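PDB 4GS1: DyP-type peroxidase from Thermobifida cellulosilytica, which probably uses hydrogen peroxide and its bound haem to oxidise dyes and related substrates, as dye-decolourising peroxidases do. Local coordinates for residues A37-Q40 with P41-G45; L296-P299 with E300-V304. One frame throughout, in Å; residues are numbered along the deposited sequence.

Contact 1 (A37-Q40 with P41-G45)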
ATOM      1  N   ALA B  37     -20.093   7.391 -15.552  1.00 25.86           N
ATOM      2  CA  ALA B  37     -20.759   6.505 -14.596  1.00 31.70           C
ATOM      3  C   ALA B  37     -21.547   7.309 -13.566  1.00 29.20           C
ATOM      4  O   ALA B  37     -21.068   8.331 -13.067  1.00 29.49           O
ATOM      5  CB  ALA B  37     -19.738   5.633 -13.908  1.00 27.65           C
ATOM      6  N   ALA B  38     -22.751   6.845 -13.243  1.00 27.56           N
ATOM      7  CA  ALA B  38     -23.648   7.586 -12.354  1.00 23.66           C
ATOM      8  C   ALA B  38     -23.712   6.963 -10.967  1.00 33.80           C
ATOM      9  O   ALA B  38     -23.605   5.744 -10.834  1.00 36.17           O
ATOM     10  CB  ALA B  38     -25.042   7.663 -12.957  1.00 30.35           C
ATOM     11  N   PRO B  39     -23.883   7.798  -9.923  1.00 35.18           N
ATOM     12  CA  PRO B  39     -23.941   9.268  -9.966  1.00 30.69           C
ATOM     13  C   PRO B  39     -22.588   9.900 -10.271  1.00 25.30           C
ATOM     14  O   PRO B  39     -22.549  10.992 -10.841  1.00 26.88           O
ATOM     15  CB  PRO B  39     -24.386   9.644  -8.544  1.00 32.28           C
ATOM     16  CG  PRO B  39     -23.947   8.513  -7.704  1.00 31.08           C
ATOM     17  CD  PRO B  39     -24.140   7.290  -8.565  1.00 34.16           C
ATOM     18  N   GLN B  40     -21.508   9.214  -9.892  1.00 21.17           N
ATOM     19  CA  GLN B  40     -20.144   9.604 -10.220  1.00 21.88           C
ATOM     20  C   GLN B  40     -19.372   8.299 -10.367  1.00 21.64           C
ATOM     21  O   GLN B  40     -19.850   7.259  -9.901  1.00 21.60           O
ATOM     22  CB  GLN B  40     -19.520  10.399  -9.063  1.00 19.36           C
ATOM     23  CG  GLN B  40     -19.981  11.841  -8.914  1.00 20.70           C
ATOM     24  CD  GLN B  40     -19.198  12.560  -7.830  1.00 18.38           C
ATOM     25  OE1 GLN B  40     -17.958  12.537  -7.825  1.00 20.80           O
ATOM     26  NE2 GLN B  40     -19.909  13.174  -6.889  1.00 18.15           N
ATOM     27  N   PRO B  41     -18.184   8.343 -11.002  1.00 22.31           N
ATOM     28  CA  PRO B  41     -17.321   7.157 -11.035  1.00 19.87           C
ATOM     29  C   PRO B  41     -16.973   6.727  -9.621  1.00 23.40           C
ATOM     30  O   PRO B  41     -16.930   7.574  -8.725  1.00 20.86           O
ATOM     31  CB  PRO B  41     -16.053   7.672 -11.711  1.00 20.82           C
ATOM     32  CG  PRO B  41     -16.522   8.820 -12.564  1.00 25.01           C
ATOM     33  CD  PRO B  41     -17.586   9.477 -11.736  1.00 23.51           C
ATOM     34  N   GLY B  42     -16.727   5.436  -9.418  1.00 16.32           N
ATOM     35  CA  GLY B  42     -16.274   4.955  -8.122  1.00 15.68           C
ATOM     36  C   GLY B  42     -17.331   4.214  -7.331  1.00 18.99           C
ATOM     37  O   GLY B  42     -17.129   3.929  -6.149  1.00 17.78           O
ATOM     38  N   ILE B  43     -18.451   3.895  -7.978  1.00 16.57           N
ATOM     39  CA  ILE B  43     -19.553   3.213  -7.309  1.00 13.68           C
ATOM     40  C   ILE B  43     -19.938   1.967  -8.106  1.00 20.52           C
ATOM     41  O   ILE B  43     -19.873   0.854  -7.593  1.00 21.00           O
ATOM     42  CB  ILE B  43     -20.777   4.150  -7.147  1.00 14.04           C
ATOM     43  CG1 ILE B  43     -20.399   5.351  -6.267  1.00 18.60           C
ATOM     44  CG2 ILE B  43     -21.977   3.394  -6.564  1.00 18.52           C
ATOM     45  CD1 ILE B  43     -21.394   6.494  -6.327  1.00 24.68           C
ATOM     46  N   SER B  44     -20.312   2.162  -9.366  1.00 19.98           N
ATOM     47  CA  SER B  44     -20.681   1.059 -10.251  1.00 23.01           C
ATOM     48  C   SER B  44     -19.493   0.622 -11.104  1.00 23.13           C
ATOM     49  O   SER B  44     -18.428   1.238 -11.073  1.00 22.85           O
ATOM     50  CB  SER B  44     -21.824   1.485 -11.170  1.00 27.70           C
ATOM     51  OG  SER B  44     -21.395   2.509 -12.055  1.00 33.82           O
ATOM     52  N   GLY B  45     -19.672  -0.445 -11.873  1.00 23.53           N
ATOM     53  CA  GLY B  45     -18.617  -0.907 -12.760  1.00 22.05           C
ATOM     54  C   GLY B  45     -17.590  -1.748 -12.027  1.00 23.41           C
ATOM     55  O   GLY B  45     -17.670  -1.908 -10.805  1.00 22.92           O
TER
HETATM   56  O   HOH W   1     -20.149   4.706 -10.620  1.00 25.46           O
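Contact 1 is a local, water-bridged turn in which Pro39 meets Ile43, within the loop between helix 21-30 and strand 50-58 of this two-domain, ferredoxin-like peroxidase. It illustrates how a loop without regular structure can be shaped by a water bridge and an apolar touch, and moored by hydrogen bonds to its surroundings. The peptide bond before Pro39 is cis, and the chain folds back sharply there. The CD1 methyl of Ile43 reaches CG of Pro39 at 3.5 Å, with CD of the same ring almost as near, and the two side chains cross at about a right angle. Ile43 CG1 lies anti to the carbonyl carbon (chi1 -62°), and the chain then runs on extended to carry CD1 to the proline ring. Gly42 takes a positive phi of 106° between Pro41 and Ile43, where the backbone swings round toward Ser44. Gln40 anchors the turn to both halves of the fold: its OE1 accepts a hydrogen bond from Ile109 N on strand 106-111, outermost of its sheet within this chain, while its NE2 donates to Pro380 O, just past strand 369-379 of the other sheet. Pro41 O is hydrogen-bonded to Thr108 OG1 on strand 106-111. Inside the turn, one water spans the gap, donating to Gln40 O at 2.7 Å and accepting from Ser44 N at 2.8 Å.

Contact 2 (L296-P299 with E300-V304). With HEM (protoporphyrin IX containing Fe), chain F.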
ATOM      1  N   LEU B 296     -29.686 -25.189  14.080  1.00 19.39           N
ATOM      2  CA  LEU B 296     -29.561 -24.412  12.845  1.00 19.67           C
ATOM      3  C   LEU B 296     -28.203 -24.674  12.205  1.00 20.45           C
ATOM      4  O   LEU B 296     -27.180 -24.704  12.895  1.00 19.99           O
ATOM      5  CB  LEU B 296     -29.716 -22.912  13.121  1.00 18.56           C
ATOM      6  CG  LEU B 296     -31.112 -22.438  13.518  1.00 19.22           C
ATOM      7  CD1 LEU B 296     -31.063 -21.005  14.016  1.00 22.77           C
ATOM      8  CD2 LEU B 296     -32.058 -22.562  12.337  1.00 19.86           C
ATOM      9  N   VAL B 297     -28.198 -24.857  10.885  1.00 17.14           N
ATOM     10  CA  VAL B 297     -26.960 -25.070  10.132  1.00 14.13           C
ATOM     11  C   VAL B 297     -26.081 -23.815  10.142  1.00 17.73           C
ATOM     12  O   VAL B 297     -24.861 -23.890  10.341  1.00 19.36           O
ATOM     13  CB  VAL B 297     -27.267 -25.524   8.684  1.00 18.74           C
ATOM     14  CG1 VAL B 297     -26.007 -25.520   7.822  1.00 19.57           C
ATOM     15  CG2 VAL B 297     -27.910 -26.918   8.697  1.00 19.86           C
ATOM     16  N   ILE B 298     -26.706 -22.665   9.922  1.00 14.17           N
ATOM     17  CA  ILE B 298     -26.012 -21.381  10.054  1.00 13.56           C
ATOM     18  C   ILE B 298     -26.351 -20.851  11.449  1.00 14.80           C
ATOM     19  O   ILE B 298     -27.516 -20.663  11.771  1.00 16.17           O
ATOM     20  CB  ILE B 298     -26.477 -20.409   8.947  1.00 15.22           C
ATOM     21  CG1 ILE B 298     -25.983 -20.914   7.587  1.00 17.50           C
ATOM     22  CG2 ILE B 298     -25.965 -18.997   9.204  1.00 13.11           C
ATOM     23  CD1 ILE B 298     -26.572 -20.178   6.400  1.00 17.28           C
ATOM     24  N   PRO B 299     -25.334 -20.643  12.302  1.00 14.57           N
ATOM     25  CA  PRO B 299     -25.589 -20.296  13.709  1.00 14.73           C
ATOM     26  C   PRO B 299     -26.421 -19.033  13.912  1.00 16.15           C
ATOM     27  O   PRO B 299     -26.473 -18.171  13.026  1.00 15.40           O
ATOM     28  CB  PRO B 299     -24.178 -20.067  14.262  1.00 18.93           C
ATOM     29  CG  PRO B 299     -23.320 -20.983  13.444  1.00 21.33           C
ATOM     30  CD  PRO B 299     -23.905 -20.905  12.049  1.00 13.87           C
ATOM     31  N   GLU B 300     -27.038 -18.921  15.087  1.00 16.36           N
ATOM     32  CA  GLU B 300     -27.888 -17.781  15.424  1.00 17.26           C
ATOM     33  C   GLU B 300     -27.123 -16.457  15.418  1.00 13.22           C
ATOM     34  O   GLU B 300     -27.725 -15.379  15.237  1.00 15.92           O
ATOM     35  CB  GLU B 300     -28.537 -18.006  16.795  1.00 24.12           C
ATOM     36  CG  GLU B 300     -29.889 -17.334  16.959  1.00 47.84           C
ATOM     37  CD  GLU B 300     -31.041 -18.093  16.301  1.00 56.41           C
ATOM     38  OE1 GLU B 300     -31.540 -19.071  16.908  1.00 57.61           O
ATOM     39  OE2 GLU B 300     -31.459 -17.702  15.185  1.00 50.58           O
ATOM     40  N   ASP B 301     -25.807 -16.530  15.613  1.00 14.03           N
ATOM     41  CA  ASP B 301     -24.981 -15.333  15.662  1.00 13.51           C
ATOM     42  C   ASP B 301     -24.063 -15.194  14.446  1.00 17.18           C
ATOM     43  O   ASP B 301     -23.114 -14.414  14.471  1.00 16.29           O
ATOM     44  CB  ASP B 301     -24.159 -15.274  16.966  1.00 15.32           C
ATOM     45  CG  ASP B 301     -23.199 -16.443  17.110  1.00 18.84           C
ATOM     46  OD1 ASP B 301     -23.271 -17.387  16.292  1.00 18.31           O
ATOM     47  OD2 ASP B 301     -22.354 -16.418  18.038  1.00 16.89           O
ATOM     48  N   ALA B 302     -24.348 -15.933  13.374  1.00 12.31           N
ATOM     49  CA  ALA B 302     -23.520 -15.817  12.167  1.00 12.11           C
ATOM     50  C   ALA B 302     -23.713 -14.474  11.489  1.00 12.54           C
ATOM     51  O   ALA B 302     -24.831 -13.968  11.399  1.00 11.84           O
ATOM     52  CB  ALA B 302     -23.851 -16.933  11.190  1.00 14.86           C
ATOM     53  N   HIS B 303     -22.611 -13.908  11.000  1.00 12.45           N
ATOM     54  CA  HIS B 303     -22.623 -12.613  10.326  1.00 14.94           C
ATOM     55  C   HIS B 303     -23.684 -12.513   9.226  1.00 14.91           C
ATOM     56  O   HIS B 303     -24.470 -11.557   9.209  1.00 12.12           O
ATOM     57  CB  HIS B 303     -21.231 -12.309   9.763  1.00  9.68           C
ATOM     58  CG  HIS B 303     -21.102 -10.947   9.160  1.00  9.56           C
ATOM     59  ND1 HIS B 303     -21.092  -9.796   9.920  1.00 11.71           N
ATOM     60  CD2 HIS B 303     -20.953 -10.559   7.872  1.00 12.84           C
ATOM     61  CE1 HIS B 303     -20.944  -8.751   9.122  1.00 13.83           C
ATOM     62  NE2 HIS B 303     -20.861  -9.186   7.882  1.00 12.89           N
ATOM     63  N   VAL B 304     -23.728 -13.478   8.306  1.00 13.20           N
ATOM     64  CA  VAL B 304     -24.673 -13.342   7.195  1.00 13.37           C
ATOM     65  C   VAL B 304     -26.119 -13.535   7.622  1.00 14.44           C
ATOM     66  O   VAL B 304     -27.018 -13.053   6.936  1.00 13.79           O
ATOM     67  CB  VAL B 304     -24.348 -14.229   5.967  1.00 14.48           C
ATOM     68  CG1 VAL B 304     -22.896 -14.011   5.523  1.00 15.27           C
ATOM     69  CG2 VAL B 304     -24.618 -15.708   6.263  1.00 15.42           C
TER
HETATM   70  CHA HEM F 501     -21.776 -10.346   4.046  1.00 13.21           C
HETATM   71  CHB HEM F 501     -17.297 -10.046   5.863  1.00 14.95           C
HETATM   72  CHC HEM F 501     -18.449  -5.921   8.156  1.00 13.98           C
HETATM   73  CHD HEM F 501     -22.809  -5.976   6.010  1.00 13.83           C
HETATM   74  C1A HEM F 501     -20.476 -10.621   4.367  1.00 12.00           C
HETATM   75  C2A HEM F 501     -19.761 -11.802   3.947  1.00 11.76           C
HETATM   76  C3A HEM F 501     -18.523 -11.715   4.453  1.00 10.70           C
HETATM   77  C4A HEM F 501     -18.421 -10.483   5.194  1.00 12.10           C
HETATM   78  CMA HEM F 501     -17.374 -12.739   4.281  1.00 11.22           C
HETATM   79  CAA HEM F 501     -20.363 -12.936   3.073  1.00 12.01           C
HETATM   80  CBA HEM F 501     -20.085 -12.724   1.575  1.00 12.04           C
HETATM   81  CGA HEM F 501     -20.870 -11.578   0.996  1.00 14.62           C
HETATM   82  O1A HEM F 501     -22.104 -11.746   0.755  1.00 14.76           O
HETATM   83  O2A HEM F 501     -20.267 -10.502   0.753  1.00 15.45           O
HETATM   84  C1B HEM F 501     -17.228  -8.921   6.653  1.00 14.54           C
HETATM   85  C2B HEM F 501     -16.083  -8.530   7.445  1.00 13.19           C
HETATM   86  C3B HEM F 501     -16.395  -7.397   8.094  1.00 12.59           C
HETATM   87  C4B HEM F 501     -17.747  -7.025   7.718  1.00 13.94           C
HETATM   88  CMB HEM F 501     -14.778  -9.360   7.506  1.00 17.61           C
HETATM   89  CAB HEM F 501     -15.527  -6.547   9.057  1.00 14.53           C
HETATM   90  CBB HEM F 501     -14.179  -6.574   9.045  1.00 19.01           C
HETATM   91  C1C HEM F 501     -19.735  -5.580   7.774  1.00 13.57           C
HETATM   92  C2C HEM F 501     -20.489  -4.416   8.221  1.00 12.66           C
HETATM   93  C3C HEM F 501     -21.691  -4.427   7.611  1.00 14.49           C
HETATM   94  C4C HEM F 501     -21.735  -5.613   6.788  1.00 16.72           C
HETATM   95  CMC HEM F 501     -19.932  -3.349   9.190  1.00 18.25           C
HETATM   96  CAC HEM F 501     -22.894  -3.449   7.707  1.00 14.90           C
HETATM   97  CBC HEM F 501     -23.120  -2.611   8.722  1.00 24.46           C
HETATM   98  C1D HEM F 501     -22.910  -7.133   5.283  1.00 12.59           C
HETATM   99  C2D HEM F 501     -24.044  -7.476   4.459  1.00 13.85           C
HETATM  100  C3D HEM F 501     -23.730  -8.834   3.864  1.00 12.26           C
HETATM  101  C4D HEM F 501     -22.422  -9.181   4.362  1.00 14.64           C
HETATM  102  CMD HEM F 501     -25.337  -6.657   4.228  1.00 16.31           C
HETATM  103  CAD HEM F 501     -24.625  -9.641   2.911  1.00 13.02           C
HETATM  104  CBD HEM F 501     -25.696 -10.384   3.713  1.00 16.38           C
HETATM  105  CGD HEM F 501     -26.578 -11.128   2.734  1.00 15.61           C
HETATM  106  O1D HEM F 501     -26.317 -12.337   2.484  1.00 16.22           O
HETATM  107  O2D HEM F 501     -27.525 -10.510   2.178  1.00 19.48           O
HETATM  108  NA  HEM F 501     -19.642  -9.821   5.130  1.00 12.87           N
HETATM  109  NB  HEM F 501     -18.232  -7.984   6.843  1.00 12.76           N
HETATM  110  NC  HEM F 501     -20.536  -6.307   6.906  1.00 13.66           N
HETATM  111  ND  HEM F 501     -21.966  -8.160   5.199  1.00 12.00           N
HETATM  112 FE   HEM F 501     -20.144  -8.120   6.097  1.00 13.68          FE
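Glu300 folds back over Leu296 within a tight turn that leads to His303, the ligand of the haem iron. Glu300 CB rests 3.7 Å from Pro299 C. With CG on the far side of CA-CB from the backbone N (chi1 -151°), the chain then bends at chi2 (79°), bringing the carboxylate round to the leucine. There Glu300 CD lies 3.7 Å from Leu296 CD1, while OE1 and OE2 both stand 3.5 Å from that same CD1, so the methyl meets the two oxygens equally, and the side chains cross obliquely. Arg305, on helix 303-307, touches both side chains.

The backbone beneath is a type I turn from Pro299 to Ala302, closed by a hydrogen bond from Ala302 N to Pro299 O (3.1 Å). Pro299 O also accepts from Arg305 NE, and Ile298 O from Arg305 NH1, so one guanidinium group holds two successive carbonyls. Two touches fill out the turn: Ala302 CB packs on Ile298 CG2 at 3.6 Å, and Asp301 OD1 lies 3.5 Å from Pro299 CB.

Ala302 is the N-cap residue, and the short helix 303-307 opens with the haem ligand itself: His303 NE2 binds iron at 2.2 Å, and its ND1 is hydrogen-bonded to Asp363 OD2, a second-shell carboxylate that helps fix the ring's rotation. Val304 CG1 touches the haem at CAA, 3.7 Å away.

Helix 259-266 packs against the segment, with Arg264 on Pro299 and Ile266 on both His303 and Val304; the loop between helix 351-360 and strand 369-379 supplies Asp363, Leu365 on the histidine and Ala364, a backbone partner of Asp301.

How the contacts relate
Read from the N terminus, the two contacts come in series: contact 1 is complete long before contact 2 begins, so they neither nest nor cross. Each closes a short turn within its own continuous run of residues. Contact 1 lies on the path from helix 21-30 to strand 50-58 and ties strand 106-111, outermost of the first sheet within this chain, to the residue just after strand 369-379 of the second. Contact 2 leads into helix 303-307 and joins it to helix 259-266 and to the loop after helix 351-360, beside the haem. Their centres are about 33 Å apart, with nearest atoms about 18 Å apart and no touch.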